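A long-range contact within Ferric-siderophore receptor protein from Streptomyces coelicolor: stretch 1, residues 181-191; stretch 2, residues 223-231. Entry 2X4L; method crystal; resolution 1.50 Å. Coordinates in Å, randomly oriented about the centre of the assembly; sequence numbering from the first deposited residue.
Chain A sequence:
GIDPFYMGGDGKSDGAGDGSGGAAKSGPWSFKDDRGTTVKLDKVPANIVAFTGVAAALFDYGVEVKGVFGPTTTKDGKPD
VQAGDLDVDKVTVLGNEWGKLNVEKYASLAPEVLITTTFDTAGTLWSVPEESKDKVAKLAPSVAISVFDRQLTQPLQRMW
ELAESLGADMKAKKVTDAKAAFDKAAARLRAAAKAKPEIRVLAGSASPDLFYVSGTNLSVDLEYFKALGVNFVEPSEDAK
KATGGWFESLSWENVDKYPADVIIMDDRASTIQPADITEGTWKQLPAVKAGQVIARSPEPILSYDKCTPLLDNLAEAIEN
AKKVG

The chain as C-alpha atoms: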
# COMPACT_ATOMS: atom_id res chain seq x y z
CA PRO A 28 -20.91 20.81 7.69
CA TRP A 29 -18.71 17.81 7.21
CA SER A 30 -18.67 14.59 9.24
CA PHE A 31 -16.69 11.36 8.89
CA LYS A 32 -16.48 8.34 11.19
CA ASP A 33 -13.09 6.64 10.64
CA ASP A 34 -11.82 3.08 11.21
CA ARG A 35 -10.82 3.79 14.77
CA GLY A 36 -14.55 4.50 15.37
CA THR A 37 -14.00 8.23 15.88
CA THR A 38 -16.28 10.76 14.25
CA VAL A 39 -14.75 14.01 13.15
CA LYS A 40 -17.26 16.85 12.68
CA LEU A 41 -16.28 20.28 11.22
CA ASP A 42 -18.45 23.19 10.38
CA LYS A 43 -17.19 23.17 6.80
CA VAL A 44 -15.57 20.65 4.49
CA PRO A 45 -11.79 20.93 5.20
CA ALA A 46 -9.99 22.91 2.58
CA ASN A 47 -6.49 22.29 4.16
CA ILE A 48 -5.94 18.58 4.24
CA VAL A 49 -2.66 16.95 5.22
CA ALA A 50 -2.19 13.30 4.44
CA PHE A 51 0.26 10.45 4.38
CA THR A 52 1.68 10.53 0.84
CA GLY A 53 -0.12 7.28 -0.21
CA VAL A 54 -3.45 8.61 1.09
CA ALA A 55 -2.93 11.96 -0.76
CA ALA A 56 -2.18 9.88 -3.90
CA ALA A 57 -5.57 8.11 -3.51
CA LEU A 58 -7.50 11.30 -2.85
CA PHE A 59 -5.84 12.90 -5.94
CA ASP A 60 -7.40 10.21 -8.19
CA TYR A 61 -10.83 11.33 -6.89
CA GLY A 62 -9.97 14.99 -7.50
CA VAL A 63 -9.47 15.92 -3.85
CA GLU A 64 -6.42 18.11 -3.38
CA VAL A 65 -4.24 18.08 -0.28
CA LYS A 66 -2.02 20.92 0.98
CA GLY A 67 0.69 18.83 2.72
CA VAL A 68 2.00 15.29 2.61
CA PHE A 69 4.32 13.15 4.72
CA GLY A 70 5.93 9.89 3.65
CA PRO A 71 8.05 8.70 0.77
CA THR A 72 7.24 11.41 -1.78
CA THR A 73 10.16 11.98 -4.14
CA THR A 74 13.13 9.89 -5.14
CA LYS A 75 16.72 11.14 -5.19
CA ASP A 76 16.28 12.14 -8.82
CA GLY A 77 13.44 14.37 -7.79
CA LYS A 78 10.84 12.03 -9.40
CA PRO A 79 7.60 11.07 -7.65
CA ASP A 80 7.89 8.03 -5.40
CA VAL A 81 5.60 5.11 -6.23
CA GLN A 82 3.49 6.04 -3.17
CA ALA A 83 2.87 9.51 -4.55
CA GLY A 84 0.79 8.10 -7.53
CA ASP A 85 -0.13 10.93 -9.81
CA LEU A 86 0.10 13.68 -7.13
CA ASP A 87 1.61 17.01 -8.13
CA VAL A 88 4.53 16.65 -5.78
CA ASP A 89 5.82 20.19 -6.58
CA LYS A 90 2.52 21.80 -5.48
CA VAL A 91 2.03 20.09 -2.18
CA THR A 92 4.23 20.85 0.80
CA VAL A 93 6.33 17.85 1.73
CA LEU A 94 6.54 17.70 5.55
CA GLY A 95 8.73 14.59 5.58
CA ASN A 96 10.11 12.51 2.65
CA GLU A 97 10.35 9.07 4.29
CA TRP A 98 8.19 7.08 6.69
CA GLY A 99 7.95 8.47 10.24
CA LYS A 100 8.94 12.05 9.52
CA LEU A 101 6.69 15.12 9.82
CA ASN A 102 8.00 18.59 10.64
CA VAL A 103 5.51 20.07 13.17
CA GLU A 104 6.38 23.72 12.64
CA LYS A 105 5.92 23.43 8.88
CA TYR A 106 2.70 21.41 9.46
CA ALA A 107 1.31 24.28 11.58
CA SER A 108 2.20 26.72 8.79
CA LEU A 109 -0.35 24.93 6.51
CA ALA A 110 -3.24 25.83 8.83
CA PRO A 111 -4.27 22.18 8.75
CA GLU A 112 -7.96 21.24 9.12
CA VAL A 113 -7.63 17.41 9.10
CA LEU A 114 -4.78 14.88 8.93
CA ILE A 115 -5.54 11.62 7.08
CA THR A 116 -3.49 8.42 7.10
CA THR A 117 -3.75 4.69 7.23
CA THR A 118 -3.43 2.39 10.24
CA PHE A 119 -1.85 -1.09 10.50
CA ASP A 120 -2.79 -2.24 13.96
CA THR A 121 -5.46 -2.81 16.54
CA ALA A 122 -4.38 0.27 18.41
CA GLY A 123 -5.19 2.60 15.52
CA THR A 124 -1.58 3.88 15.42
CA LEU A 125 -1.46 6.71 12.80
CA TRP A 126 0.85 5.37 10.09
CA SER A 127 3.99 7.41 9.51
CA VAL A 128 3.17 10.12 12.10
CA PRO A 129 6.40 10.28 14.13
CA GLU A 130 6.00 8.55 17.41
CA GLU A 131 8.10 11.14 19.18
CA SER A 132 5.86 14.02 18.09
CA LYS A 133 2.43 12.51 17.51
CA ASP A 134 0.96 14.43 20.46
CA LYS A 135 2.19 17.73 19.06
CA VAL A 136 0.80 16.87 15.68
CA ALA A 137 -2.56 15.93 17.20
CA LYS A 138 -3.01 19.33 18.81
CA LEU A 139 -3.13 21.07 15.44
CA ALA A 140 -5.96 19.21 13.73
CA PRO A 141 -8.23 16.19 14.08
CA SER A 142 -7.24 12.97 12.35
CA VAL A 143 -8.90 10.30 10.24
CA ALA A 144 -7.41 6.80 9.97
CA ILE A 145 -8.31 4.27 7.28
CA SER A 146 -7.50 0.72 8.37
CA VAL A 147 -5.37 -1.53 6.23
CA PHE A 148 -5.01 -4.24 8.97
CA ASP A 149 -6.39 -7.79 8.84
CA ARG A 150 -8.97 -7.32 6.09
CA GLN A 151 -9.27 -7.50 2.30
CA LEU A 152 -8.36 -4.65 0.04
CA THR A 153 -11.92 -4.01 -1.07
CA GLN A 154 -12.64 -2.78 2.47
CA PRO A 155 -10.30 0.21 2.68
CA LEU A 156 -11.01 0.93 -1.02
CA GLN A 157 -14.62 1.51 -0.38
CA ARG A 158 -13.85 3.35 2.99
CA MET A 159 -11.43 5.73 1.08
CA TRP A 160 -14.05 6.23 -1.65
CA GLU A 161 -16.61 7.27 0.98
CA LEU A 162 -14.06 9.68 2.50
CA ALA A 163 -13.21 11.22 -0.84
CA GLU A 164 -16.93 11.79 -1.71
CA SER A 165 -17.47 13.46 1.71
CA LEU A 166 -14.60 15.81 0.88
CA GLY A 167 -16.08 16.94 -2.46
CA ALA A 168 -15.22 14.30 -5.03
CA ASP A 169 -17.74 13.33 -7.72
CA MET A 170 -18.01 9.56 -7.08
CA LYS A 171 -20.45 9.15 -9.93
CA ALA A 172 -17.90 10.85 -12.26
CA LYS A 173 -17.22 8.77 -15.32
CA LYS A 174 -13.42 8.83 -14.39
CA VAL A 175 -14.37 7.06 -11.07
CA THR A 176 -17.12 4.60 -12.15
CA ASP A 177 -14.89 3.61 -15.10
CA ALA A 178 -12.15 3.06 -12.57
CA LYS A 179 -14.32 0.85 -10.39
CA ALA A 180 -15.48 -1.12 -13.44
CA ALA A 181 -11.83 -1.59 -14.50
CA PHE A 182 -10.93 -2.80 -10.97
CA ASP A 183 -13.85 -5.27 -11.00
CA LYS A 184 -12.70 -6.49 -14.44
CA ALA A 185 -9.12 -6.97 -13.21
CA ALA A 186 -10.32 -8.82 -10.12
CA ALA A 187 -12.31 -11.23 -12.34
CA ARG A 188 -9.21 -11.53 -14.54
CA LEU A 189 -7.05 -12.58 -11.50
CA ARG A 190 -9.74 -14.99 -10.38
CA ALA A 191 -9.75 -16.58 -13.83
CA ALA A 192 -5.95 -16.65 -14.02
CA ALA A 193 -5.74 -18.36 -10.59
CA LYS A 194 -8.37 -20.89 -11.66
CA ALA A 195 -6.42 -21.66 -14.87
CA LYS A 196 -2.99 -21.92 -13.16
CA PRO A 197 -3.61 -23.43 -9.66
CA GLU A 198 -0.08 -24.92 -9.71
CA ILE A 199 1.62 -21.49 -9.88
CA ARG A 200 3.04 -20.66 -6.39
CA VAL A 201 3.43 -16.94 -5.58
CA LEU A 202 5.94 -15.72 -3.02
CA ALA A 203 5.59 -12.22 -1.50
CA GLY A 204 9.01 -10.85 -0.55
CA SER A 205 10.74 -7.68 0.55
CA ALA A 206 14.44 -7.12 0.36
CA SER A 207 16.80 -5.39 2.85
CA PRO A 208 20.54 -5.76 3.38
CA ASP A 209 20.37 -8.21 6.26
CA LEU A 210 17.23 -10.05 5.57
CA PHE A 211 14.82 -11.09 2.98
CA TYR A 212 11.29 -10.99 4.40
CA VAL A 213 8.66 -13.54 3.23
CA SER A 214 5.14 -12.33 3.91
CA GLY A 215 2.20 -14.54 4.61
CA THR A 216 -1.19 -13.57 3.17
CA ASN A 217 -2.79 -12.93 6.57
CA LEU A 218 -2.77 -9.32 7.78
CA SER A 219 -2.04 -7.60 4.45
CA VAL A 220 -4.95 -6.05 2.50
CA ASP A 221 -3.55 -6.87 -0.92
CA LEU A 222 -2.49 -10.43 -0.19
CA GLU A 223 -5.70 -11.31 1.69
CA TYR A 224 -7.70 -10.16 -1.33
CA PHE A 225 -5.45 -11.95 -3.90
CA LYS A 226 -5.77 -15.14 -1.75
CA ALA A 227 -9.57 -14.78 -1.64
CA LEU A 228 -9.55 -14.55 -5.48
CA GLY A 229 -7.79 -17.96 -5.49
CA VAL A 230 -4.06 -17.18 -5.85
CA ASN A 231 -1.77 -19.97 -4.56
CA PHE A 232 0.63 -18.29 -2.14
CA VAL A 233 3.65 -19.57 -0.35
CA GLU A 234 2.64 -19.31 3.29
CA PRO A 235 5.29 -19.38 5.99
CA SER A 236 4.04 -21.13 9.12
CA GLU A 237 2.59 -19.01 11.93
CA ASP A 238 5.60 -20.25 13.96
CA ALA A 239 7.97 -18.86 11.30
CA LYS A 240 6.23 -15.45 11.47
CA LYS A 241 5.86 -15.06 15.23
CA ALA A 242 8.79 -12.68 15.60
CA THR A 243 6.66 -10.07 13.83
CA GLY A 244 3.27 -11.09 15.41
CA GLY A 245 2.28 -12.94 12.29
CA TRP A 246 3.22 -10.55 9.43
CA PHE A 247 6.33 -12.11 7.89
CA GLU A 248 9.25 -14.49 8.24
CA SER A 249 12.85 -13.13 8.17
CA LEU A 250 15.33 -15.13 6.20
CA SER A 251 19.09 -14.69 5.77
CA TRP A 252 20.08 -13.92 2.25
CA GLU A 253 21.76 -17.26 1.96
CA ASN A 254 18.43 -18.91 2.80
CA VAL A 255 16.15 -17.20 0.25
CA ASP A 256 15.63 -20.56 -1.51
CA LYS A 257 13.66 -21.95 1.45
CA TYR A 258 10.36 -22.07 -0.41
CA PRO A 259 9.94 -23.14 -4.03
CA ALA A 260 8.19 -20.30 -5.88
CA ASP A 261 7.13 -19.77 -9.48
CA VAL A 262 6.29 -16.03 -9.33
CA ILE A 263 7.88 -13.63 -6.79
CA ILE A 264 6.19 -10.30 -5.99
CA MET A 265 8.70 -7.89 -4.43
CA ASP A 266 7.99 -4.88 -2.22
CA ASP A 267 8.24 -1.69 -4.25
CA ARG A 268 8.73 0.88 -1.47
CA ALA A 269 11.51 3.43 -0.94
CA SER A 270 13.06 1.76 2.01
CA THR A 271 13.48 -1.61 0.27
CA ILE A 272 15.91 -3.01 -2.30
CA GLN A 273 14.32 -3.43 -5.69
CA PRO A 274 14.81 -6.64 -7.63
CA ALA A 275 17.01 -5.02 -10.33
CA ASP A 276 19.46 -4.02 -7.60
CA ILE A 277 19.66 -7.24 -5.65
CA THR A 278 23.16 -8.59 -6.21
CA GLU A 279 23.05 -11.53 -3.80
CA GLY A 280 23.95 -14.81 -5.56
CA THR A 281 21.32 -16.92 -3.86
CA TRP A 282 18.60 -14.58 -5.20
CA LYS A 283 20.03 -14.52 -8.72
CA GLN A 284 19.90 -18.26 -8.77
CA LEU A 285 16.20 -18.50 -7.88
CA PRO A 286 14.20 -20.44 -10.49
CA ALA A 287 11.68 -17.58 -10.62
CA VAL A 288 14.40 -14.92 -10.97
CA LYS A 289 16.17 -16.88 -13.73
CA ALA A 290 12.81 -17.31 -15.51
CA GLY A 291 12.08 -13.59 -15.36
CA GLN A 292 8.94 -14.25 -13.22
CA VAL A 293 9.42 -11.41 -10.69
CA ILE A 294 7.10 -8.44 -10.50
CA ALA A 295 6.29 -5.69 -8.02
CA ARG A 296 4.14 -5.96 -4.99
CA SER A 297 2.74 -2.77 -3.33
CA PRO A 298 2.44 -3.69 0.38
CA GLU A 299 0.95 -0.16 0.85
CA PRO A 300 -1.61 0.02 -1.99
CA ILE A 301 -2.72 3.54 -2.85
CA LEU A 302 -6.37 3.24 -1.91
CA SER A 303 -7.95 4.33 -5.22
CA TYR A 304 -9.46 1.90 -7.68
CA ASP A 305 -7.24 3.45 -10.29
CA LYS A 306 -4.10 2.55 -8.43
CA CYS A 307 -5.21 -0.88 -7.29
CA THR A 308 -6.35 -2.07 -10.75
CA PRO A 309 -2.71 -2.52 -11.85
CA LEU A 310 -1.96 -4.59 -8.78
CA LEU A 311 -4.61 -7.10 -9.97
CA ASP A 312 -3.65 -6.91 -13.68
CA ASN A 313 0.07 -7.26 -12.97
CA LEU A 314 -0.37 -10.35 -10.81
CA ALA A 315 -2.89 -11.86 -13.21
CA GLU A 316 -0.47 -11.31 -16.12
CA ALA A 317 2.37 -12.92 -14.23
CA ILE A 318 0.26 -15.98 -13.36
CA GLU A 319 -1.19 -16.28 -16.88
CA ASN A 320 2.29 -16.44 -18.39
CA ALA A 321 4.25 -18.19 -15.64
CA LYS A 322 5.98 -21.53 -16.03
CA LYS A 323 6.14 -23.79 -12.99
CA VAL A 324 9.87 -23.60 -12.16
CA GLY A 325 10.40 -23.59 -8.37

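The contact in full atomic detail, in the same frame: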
# COMPACT_ATOMS: atom_id res chain seq x y z
N ALA A 181 -13.09 -0.98 -14.06
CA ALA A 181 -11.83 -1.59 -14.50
C ALA A 181 -11.26 -2.44 -13.34
O ALA A 181 -10.71 -3.53 -13.58
CB ALA A 181 -10.82 -0.51 -14.93
N PHE A 182 -11.43 -2.01 -12.09
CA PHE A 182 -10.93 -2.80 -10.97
C PHE A 182 -11.75 -4.09 -10.94
O PHE A 182 -11.14 -5.15 -10.74
CB PHE A 182 -11.20 -2.02 -9.71
CG PHE A 182 -10.85 -2.75 -8.44
CD1 PHE A 182 -9.60 -2.67 -7.87
CD2 PHE A 182 -11.84 -3.46 -7.80
CE1 PHE A 182 -9.30 -3.38 -6.71
CE2 PHE A 182 -11.61 -4.13 -6.64
CZ PHE A 182 -10.34 -4.08 -6.03
N ASP A 183 -13.09 -4.03 -11.12
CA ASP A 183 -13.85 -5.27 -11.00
C ASP A 183 -13.45 -6.23 -12.11
O ASP A 183 -13.41 -7.48 -11.88
CB ASP A 183 -15.34 -4.95 -11.10
CG ASP A 183 -15.91 -4.26 -9.84
OD1 ASP A 183 -15.26 -4.24 -8.80
OD2 ASP A 183 -17.05 -3.73 -9.96
N LYS A 184 -13.15 -5.69 -13.30
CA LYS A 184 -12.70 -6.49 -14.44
C LYS A 184 -11.35 -7.16 -14.11
O LYS A 184 -11.15 -8.37 -14.44
CB LYS A 184 -12.69 -5.64 -15.73
CG LYS A 184 -12.21 -6.45 -16.88
CD LYS A 184 -12.32 -5.60 -18.15
CE LYS A 184 -11.91 -6.36 -19.42
NZ LYS A 184 -12.26 -5.49 -20.66
N ALA A 185 -10.43 -6.42 -13.52
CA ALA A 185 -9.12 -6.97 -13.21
C ALA A 185 -9.24 -7.97 -12.10
O ALA A 185 -8.46 -8.94 -12.09
CB ALA A 185 -8.17 -5.84 -12.77
N ALA A 186 -10.15 -7.80 -11.14
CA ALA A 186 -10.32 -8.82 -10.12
C ALA A 186 -10.87 -10.12 -10.75
O ALA A 186 -10.47 -11.23 -10.38
CB ALA A 186 -11.33 -8.34 -8.99
N ALA A 187 -11.86 -10.00 -11.67
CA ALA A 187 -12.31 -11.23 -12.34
C ALA A 187 -11.18 -11.85 -13.17
O ALA A 187 -11.11 -13.08 -13.27
CB ALA A 187 -13.50 -10.91 -13.23
N ARG A 188 -10.32 -11.01 -13.77
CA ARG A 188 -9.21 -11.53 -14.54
C ARG A 188 -8.27 -12.31 -13.61
O ARG A 188 -7.87 -13.45 -13.97
CB ARG A 188 -8.44 -10.36 -15.15
CG ARG A 188 -7.17 -10.82 -15.93
CD ARG A 188 -6.28 -9.59 -16.33
NE ARG A 188 -5.09 -10.12 -16.98
CZ ARG A 188 -4.16 -9.31 -17.45
NH1 ARG A 188 -4.33 -7.98 -17.33
NH2 ARG A 188 -3.08 -9.78 -18.12
N LEU A 189 -7.96 -11.82 -12.41
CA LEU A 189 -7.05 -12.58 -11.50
C LEU A 189 -7.73 -13.82 -11.02
O LEU A 189 -7.10 -14.86 -10.95
CB LEU A 189 -6.68 -11.65 -10.33
CG LEU A 189 -5.76 -12.32 -9.31
CD1 LEU A 189 -4.39 -12.85 -9.98
CD2 LEU A 189 -5.46 -11.28 -8.23
N ARG A 190 -9.04 -13.75 -10.77
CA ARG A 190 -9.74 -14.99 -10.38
C ARG A 190 -9.65 -16.04 -11.43
O ARG A 190 -9.40 -17.24 -11.11
CB ARG A 190 -11.22 -14.72 -10.04
CG ARG A 190 -11.95 -15.93 -9.51
CD ARG A 190 -13.44 -15.66 -9.25
NE ARG A 190 -13.67 -14.64 -8.23
CZ ARG A 190 -14.10 -13.38 -8.43
NH1 ARG A 190 -14.36 -12.88 -9.65
NH2 ARG A 190 -14.33 -12.58 -7.38
N ALA A 191 -9.83 -15.61 -12.69
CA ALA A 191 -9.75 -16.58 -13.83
C ALA A 191 -8.32 -17.12 -13.97
O ALA A 191 -8.15 -18.31 -14.20
CB ALA A 191 -10.19 -15.88 -15.15
N GLU A 223 -4.48 -10.62 1.24
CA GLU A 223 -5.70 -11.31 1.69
C GLU A 223 -6.68 -11.30 0.54
O GLU A 223 -7.41 -12.33 0.31
CB GLU A 223 -6.32 -10.61 2.92
CG GLU A 223 -5.60 -10.98 4.20
CD GLU A 223 -6.46 -10.69 5.40
OE1 GLU A 223 -7.75 -10.55 5.23
OE2 GLU A 223 -5.90 -10.61 6.54
N TYR A 224 -6.74 -10.21 -0.24
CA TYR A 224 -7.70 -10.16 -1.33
C TYR A 224 -7.25 -11.12 -2.48
O TYR A 224 -8.07 -11.90 -2.98
CB TYR A 224 -7.82 -8.71 -1.86
CG TYR A 224 -8.86 -8.54 -2.93
CD1 TYR A 224 -10.12 -9.02 -2.78
CD2 TYR A 224 -8.57 -7.77 -4.11
CE1 TYR A 224 -11.11 -8.77 -3.72
CE2 TYR A 224 -9.54 -7.63 -5.07
CZ TYR A 224 -10.81 -8.03 -4.85
OH TYR A 224 -11.91 -7.86 -5.79
N PHE A 225 -5.98 -11.06 -2.83
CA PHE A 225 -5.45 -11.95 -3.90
C PHE A 225 -5.71 -13.43 -3.52
O PHE A 225 -6.13 -14.26 -4.36
CB PHE A 225 -3.93 -11.75 -4.13
CG PHE A 225 -3.54 -10.37 -4.52
CD1 PHE A 225 -4.41 -9.50 -5.14
CD2 PHE A 225 -2.23 -9.98 -4.21
CE1 PHE A 225 -4.00 -8.17 -5.48
CE2 PHE A 225 -1.78 -8.71 -4.51
CZ PHE A 225 -2.62 -7.82 -5.17
N LYS A 226 -5.47 -13.77 -2.25
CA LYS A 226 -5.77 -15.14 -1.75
C LYS A 226 -7.25 -15.50 -1.89
O LYS A 226 -7.58 -16.60 -2.33
CB LYS A 226 -5.30 -15.30 -0.29
CG LYS A 226 -5.55 -16.74 0.23
CD LYS A 226 -4.95 -17.05 1.59
CE LYS A 226 -4.68 -18.64 1.88
NZ LYS A 226 -3.40 -19.34 1.36
N ALA A 227 -8.11 -14.56 -1.54
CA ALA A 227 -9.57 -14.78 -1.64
C ALA A 227 -9.97 -15.03 -3.08
O ALA A 227 -10.94 -15.79 -3.33
CB ALA A 227 -10.29 -13.55 -1.05
N LEU A 228 -9.23 -14.39 -4.04
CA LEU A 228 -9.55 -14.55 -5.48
C LEU A 228 -8.94 -15.84 -5.99
O LEU A 228 -9.20 -16.25 -7.15
CB LEU A 228 -8.98 -13.36 -6.28
CG LEU A 228 -9.66 -12.02 -5.93
CD1 LEU A 228 -8.93 -10.88 -6.66
CD2 LEU A 228 -11.08 -12.05 -6.46
N GLY A 229 -8.22 -16.59 -5.16
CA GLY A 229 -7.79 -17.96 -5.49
C GLY A 229 -6.31 -18.14 -5.77
O GLY A 229 -5.90 -19.26 -6.05
N VAL A 230 -5.52 -17.10 -5.60
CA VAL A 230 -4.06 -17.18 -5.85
C VAL A 230 -3.42 -18.15 -4.86
O VAL A 230 -3.80 -18.13 -3.68
CB VAL A 230 -3.41 -15.82 -5.79
CG1 VAL A 230 -1.88 -15.91 -5.96
CG2 VAL A 230 -3.92 -14.97 -6.94
N ASN A 231 -2.50 -18.97 -5.36
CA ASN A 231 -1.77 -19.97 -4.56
C ASN A 231 -0.52 -19.28 -4.03
O ASN A 231 0.47 -19.10 -4.77
CB ASN A 231 -1.43 -21.13 -5.50
CG ASN A 231 -0.68 -22.24 -4.83
OD1 ASN A 231 -0.29 -22.11 -3.67
ND2 ASN A 231 -0.32 -23.29 -5.62
O HOH W 1 -9.80 -18.42 -8.71

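Leu 228 lies at the centre of the contact and gives up more surface to it than any other residue. Leu 228 CD1 packs 3.8 Å from Leu 189 CD2 and 4.2 Å from Ala 186 CB. Leu 189 points toward the second stretch. Leu 189 CD2 lies 3.7 Å from Phe 225 CD1, and Leu 189 CD1 lies 3.7 Å from Val 230 CG2. These buried side chains are apolar and pack carbon against carbon.

Ala 186, one turn before Arg 190, also faces the second stretch. Its small side chain leaves room for Tyr 224, whose OH sits 3.3 Å from Ala 186 CB. One turn earlier, Phe 182 CZ touches Tyr 224 CE2 at 3.8 Å. The ring planes are nearly parallel, at 4°, and the rings meet rim to rim, neither over the face of the other.

Arg 190 borders the exposed side. One face of its guanidinium covers Leu 228, with Arg 190 NH2 3.4 Å from Leu 228 CD2. No direct hydrogen bond crosses the contact. Instead, one water donates to both Arg 190 O and Leu 228 O, each 2.7 Å from the water oxygen. Arg 190 CA also approaches Leu 228 O at 3.5 Å in a CA-H...O contact. Gly 229 is the first residue to leave helical angles, in a Schellman motif; its positive phi suits glycine, since a CB would be jammed against the preceding carbonyl O.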